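Local coordinates for LPP20 lipofamily protein (Helicobacter pylori R046Wa, PDB 4KZS) that is a secreted protein of unknown function, built around a three-helix bundle, with a possible link to the outer membrane and the Tol-Pal system, at residues 108-113 with 151-156; 42-47 with 99-104. All coordinates share one frame; numbering follows the deposited sequence.

Contact 2 joins helix 29-53 to the end of strand 94-102 and the first turn of helix 103-121, and contact 1, with its centre about 13 Å from that of contact 2, pairs the same helix 103-121 with helix 135-157. Residues 99-104 and 108-113 follow one another closely in the chain, so helix 103-121 leads from the sheet-and-helix layer of contact 2 into the helical region of contact 1. Helix 29-53 also reaches both: it supplies I44 and V47 to contact 2, and its later turns border contact 1. The centres lie about 25 Å (contact 2) and 18 Å (contact 1) from the chain centre, on the same side.

Contact 1. Residues 108-113 with 151-156; sequences QGLRDK and ERILKA
L110 meets both I153 and L154 where apolar side chains join helices 103-121 and 135-157. Its CD1 reaches the two branches of the isoleucine, lying 3.9 Å from I153 CG2 and 4.1 Å from I153 CD1, and the two side chains are set roughly perpendicular to each other. Nearer its root, L110 CB packs against the CD2 methyl of L154, 4.0 Å away.

L154 also uses side chain against backbone. With CG opposite the carbonyl carbon (chi1 -71°), its fork is held toward helix 103-121, and both methyls lie near R111 N, CD1 at 3.9 Å and CD2 at 4.1 Å. L154 CD1 is also 3.8 Å from R111 CA. The guanidinium end of R111 leads off from this interface, and its side chain touches V159 and P160.

The two helix segments run closer to antiparallel than to perpendicular, at 137°, with axes 10.0 Å apart at closest approach. They belong to the helical middle domain, consistent with the three-helix bundle of this protein; helix 29-53 adds to the packing through V48 against I153.

Polar links lie at the margins. E151 OE1 is hydrogen-bonded to the hydroxyl of Y114, one turn beyond L110, and Q51 NE2 to the carbonyl oxygen of A156.

Contact 2. Residues 42-47 with 99-104; sequences ASISVV and VRINQN
I44 on helix 29-53 faces I101 on strand 94-102, packing the helix against one face of the three-stranded antiparallel sheet in a two-layer alpha+beta arrangement, consistent with the LPP20 lipoprotein family of the SHS2 clan. Strand 94-102 is the middle strand, hydrogen-bonded through its backbone to both neighbours: I101 pairs with L20 of strand 19-26, and R100 with E84 of strand 84-91.

The well-packed part is this isoleucine pair, both members buried. The delta methyl of one meets the branch methyl of the other, I44 CD1 to I101 CG2 at 4.0 Å, the I44 side chain running nearly at right angles to that of I101. In I44, CG1 stands opposite the carbonyl carbon (chi1 -56°) and its chain runs on extended, which carries CD1 across to the strand. L20 on the adjacent strand also touches I44, broadening the apolar surface on which the helix rests.

The side more accessible to solvent lies where the strand gives way to helix 103-121. V47 and Q103 are only partly buried there, although their spacing is no wider, and L20 touches both. N102 occupies the N-cap position of this helix, and its OD1 accepts a hydrogen bond from the backbone N of L105. R100, next to I101 in the strand, turns to other partners, a salt bridge to E84 and a cation-pi contact with Y19.

A chi1 of -84° and an extended chain beyond CG bring the nitrogen end of the Q103 amide to the valine, NE2 3.8 Å from V47 CG1.

Contact 1. Residues 108-113 with 151-156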
# COMPACT_ATOMS: atom_id res chain seq x y z
N GLN A 108 -11.45 -17.24 9.73
CA GLN A 108 -10.55 -18.06 8.98
C GLN A 108 -10.22 -17.28 7.75
O GLN A 108 -9.08 -17.22 7.34
CB GLN A 108 -11.15 -19.45 8.63
CG GLN A 108 -11.54 -20.32 9.84
CD GLN A 108 -10.45 -20.45 10.92
OE1 GLN A 108 -9.30 -20.81 10.63
NE2 GLN A 108 -10.82 -20.19 12.19
N GLY A 109 -11.21 -16.64 7.16
CA GLY A 109 -10.88 -15.83 5.97
C GLY A 109 -9.94 -14.66 6.24
O GLY A 109 -9.28 -14.17 5.32
N LEU A 110 -9.86 -14.19 7.50
CA LEU A 110 -8.95 -13.10 7.83
C LEU A 110 -7.56 -13.65 8.03
O LEU A 110 -6.58 -13.03 7.62
CB LEU A 110 -9.38 -12.34 9.08
CG LEU A 110 -10.46 -11.29 8.82
CD1 LEU A 110 -10.80 -10.53 10.09
CD2 LEU A 110 -9.96 -10.35 7.74
N ARG A 111 -7.50 -14.83 8.64
CA ARG A 111 -6.28 -15.58 8.83
C ARG A 111 -5.68 -15.80 7.45
O ARG A 111 -4.46 -15.72 7.25
CB ARG A 111 -6.61 -16.90 9.53
CG ARG A 111 -5.60 -18.02 9.39
CD ARG A 111 -6.30 -19.37 9.63
NE ARG A 111 -6.46 -19.65 11.05
CZ ARG A 111 -5.49 -20.16 11.80
NH1 ARG A 111 -4.32 -20.44 11.22
NH2 ARG A 111 -5.67 -20.39 13.09
N ASP A 112 -6.54 -16.00 6.47
CA ASP A 112 -6.04 -16.32 5.15
C ASP A 112 -5.48 -15.13 4.40
O ASP A 112 -4.44 -15.25 3.76
CB ASP A 112 -7.11 -17.04 4.32
CG ASP A 112 -7.52 -18.39 4.93
OD1 ASP A 112 -6.85 -18.92 5.85
OD2 ASP A 112 -8.54 -18.94 4.47
N LYS A 113 -6.19 -14.00 4.44
CA LYS A 113 -5.76 -12.78 3.76
C LYS A 113 -4.47 -12.30 4.47
O LYS A 113 -3.56 -11.79 3.85
CB LYS A 113 -6.87 -11.72 3.81
CG LYS A 113 -6.67 -10.46 2.96
CD LYS A 113 -7.89 -9.53 3.04
CE LYS A 113 -7.72 -8.21 2.26
NZ LYS A 113 -7.59 -8.43 0.80
N GLU A 151 -4.30 -8.10 11.73
CA GLU A 151 -3.70 -8.85 12.84
C GLU A 151 -4.25 -8.45 14.19
O GLU A 151 -4.36 -9.28 15.09
CB GLU A 151 -2.21 -8.70 12.86
CG GLU A 151 -1.59 -9.09 14.16
CD GLU A 151 -0.12 -8.81 14.16
OE1 GLU A 151 0.60 -9.53 13.42
OE2 GLU A 151 0.30 -7.89 14.89
N ARG A 152 -4.57 -7.16 14.32
CA ARG A 152 -5.16 -6.68 15.56
C ARG A 152 -6.44 -7.47 15.81
O ARG A 152 -6.63 -8.03 16.89
CB ARG A 152 -5.42 -5.18 15.52
CG ARG A 152 -5.05 -4.51 16.84
CD ARG A 152 -5.32 -3.01 16.87
NE ARG A 152 -5.20 -2.35 15.56
CZ ARG A 152 -5.97 -1.34 15.16
NH1 ARG A 152 -6.94 -0.83 15.95
NH2 ARG A 152 -5.79 -0.82 13.96
N ILE A 153 -7.30 -7.54 14.79
CA ILE A 153 -8.50 -8.34 14.88
C ILE A 153 -8.21 -9.77 15.31
O ILE A 153 -8.79 -10.26 16.29
CB ILE A 153 -9.24 -8.38 13.55
CG1 ILE A 153 -9.48 -6.95 13.11
CG2 ILE A 153 -10.52 -9.18 13.72
CD1 ILE A 153 -10.25 -6.82 11.83
N LEU A 154 -7.31 -10.43 14.58
CA LEU A 154 -7.03 -11.85 14.82
C LEU A 154 -6.59 -12.09 16.26
O LEU A 154 -7.09 -13.01 16.90
CB LEU A 154 -5.99 -12.37 13.85
CG LEU A 154 -6.57 -12.50 12.45
CD1 LEU A 154 -5.54 -12.98 11.44
CD2 LEU A 154 -7.74 -13.45 12.51
N LYS A 155 -5.69 -11.24 16.77
CA LYS A 155 -5.21 -11.39 18.16
C LYS A 155 -6.33 -11.15 19.12
O LYS A 155 -6.44 -11.86 20.12
CB LYS A 155 -4.00 -10.50 18.49
CG LYS A 155 -2.72 -10.96 17.81
CD LYS A 155 -1.44 -10.72 18.59
CE LYS A 155 -0.98 -9.27 18.47
NZ LYS A 155 0.50 -9.17 18.65
N ALA A 156 -7.19 -10.19 18.82
CA ALA A 156 -8.37 -9.95 19.65
C ALA A 156 -9.34 -11.10 19.70
O ALA A 156 -10.25 -11.09 20.52
CB ALA A 156 -9.10 -8.69 19.23

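Contact 2. Residues 42-47 with 99-104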
# COMPACT_ATOMS: atom_id res chain seq x y z
N ALA A 42 -20.35 -3.70 7.37
CA ALA A 42 -20.59 -2.60 8.34
C ALA A 42 -21.00 -3.16 9.65
O ALA A 42 -20.62 -2.67 10.70
CB ALA A 42 -21.68 -1.66 7.85
N SER A 43 -21.77 -4.23 9.59
CA SER A 43 -22.28 -4.83 10.80
C SER A 43 -21.18 -5.62 11.51
O SER A 43 -21.12 -5.63 12.75
CB SER A 43 -23.49 -5.70 10.46
OG SER A 43 -23.67 -6.70 11.45
N ILE A 44 -20.33 -6.30 10.73
CA ILE A 44 -19.19 -7.01 11.31
C ILE A 44 -18.16 -6.02 11.87
O ILE A 44 -17.62 -6.27 12.95
CB ILE A 44 -18.50 -7.91 10.30
CG1 ILE A 44 -19.46 -8.92 9.66
CG2 ILE A 44 -17.39 -8.67 10.99
CD1 ILE A 44 -18.83 -9.56 8.44
N SER A 45 -17.87 -4.91 11.16
CA SER A 45 -16.91 -3.95 11.72
C SER A 45 -17.26 -3.71 13.19
O SER A 45 -16.43 -3.99 14.08
CB SER A 45 -16.91 -2.65 10.96
OG SER A 45 -16.36 -2.79 9.66
N VAL A 46 -18.50 -3.26 13.45
CA VAL A 46 -19.04 -3.07 14.83
C VAL A 46 -18.72 -4.19 15.81
O VAL A 46 -17.98 -3.98 16.75
CB VAL A 46 -20.58 -2.83 14.82
CG1 VAL A 46 -21.19 -3.00 16.21
CG2 VAL A 46 -20.93 -1.48 14.21
N VAL A 47 -19.27 -5.38 15.59
CA VAL A 47 -18.95 -6.54 16.44
C VAL A 47 -17.44 -6.70 16.66
O VAL A 47 -17.01 -7.13 17.72
CB VAL A 47 -19.56 -7.87 15.85
CG1 VAL A 47 -18.73 -9.10 16.15
CG2 VAL A 47 -20.96 -8.10 16.38
N VAL A 99 -28.05 -11.46 3.78
CA VAL A 99 -26.88 -12.28 3.68
C VAL A 99 -26.37 -12.46 5.06
O VAL A 99 -26.72 -11.72 5.94
CB VAL A 99 -25.73 -11.62 2.90
CG1 VAL A 99 -26.13 -11.39 1.47
CG2 VAL A 99 -25.42 -10.28 3.48
N ARG A 100 -25.60 -13.52 5.25
CA ARG A 100 -24.98 -13.79 6.52
C ARG A 100 -23.68 -14.52 6.32
O ARG A 100 -23.37 -15.03 5.21
CB ARG A 100 -25.89 -14.63 7.37
CG ARG A 100 -26.14 -16.00 6.78
CD ARG A 100 -27.01 -16.78 7.74
NE ARG A 100 -27.05 -18.20 7.38
CZ ARG A 100 -27.53 -19.15 8.19
NH1 ARG A 100 -28.03 -18.85 9.39
NH2 ARG A 100 -27.53 -20.39 7.82
N ILE A 101 -22.90 -14.60 7.40
CA ILE A 101 -21.65 -15.34 7.33
C ILE A 101 -21.34 -15.82 8.68
O ILE A 101 -21.59 -15.11 9.65
CB ILE A 101 -20.48 -14.48 6.89
CG1 ILE A 101 -19.25 -15.35 6.65
CG2 ILE A 101 -20.19 -13.33 7.89
CD1 ILE A 101 -18.21 -14.70 5.74
N ASN A 102 -20.82 -17.04 8.72
CA ASN A 102 -20.35 -17.70 9.92
C ASN A 102 -19.21 -16.92 10.57
O ASN A 102 -18.24 -16.59 9.94
CB ASN A 102 -19.86 -19.07 9.52
CG ASN A 102 -19.42 -19.87 10.70
OD1 ASN A 102 -18.30 -19.72 11.19
ND2 ASN A 102 -20.30 -20.74 11.18
N GLN A 103 -19.33 -16.59 11.83
CA GLN A 103 -18.25 -15.86 12.47
C GLN A 103 -16.93 -16.55 12.34
O GLN A 103 -15.92 -15.88 12.06
CB GLN A 103 -18.56 -15.58 13.92
CG GLN A 103 -19.40 -14.33 14.04
CD GLN A 103 -19.58 -13.89 15.47
OE1 GLN A 103 -20.43 -14.43 16.20
NE2 GLN A 103 -18.79 -12.90 15.88
N ASN A 104 -16.91 -17.86 12.51
CA ASN A 104 -15.64 -18.56 12.42
C ASN A 104 -15.07 -18.60 11.00
O ASN A 104 -13.88 -18.38 10.79
CB ASN A 104 -15.70 -19.92 13.12
CG ASN A 104 -15.92 -19.78 14.64
OD1 ASN A 104 -15.28 -18.93 15.29
ND2 ASN A 104 -16.83 -20.59 15.20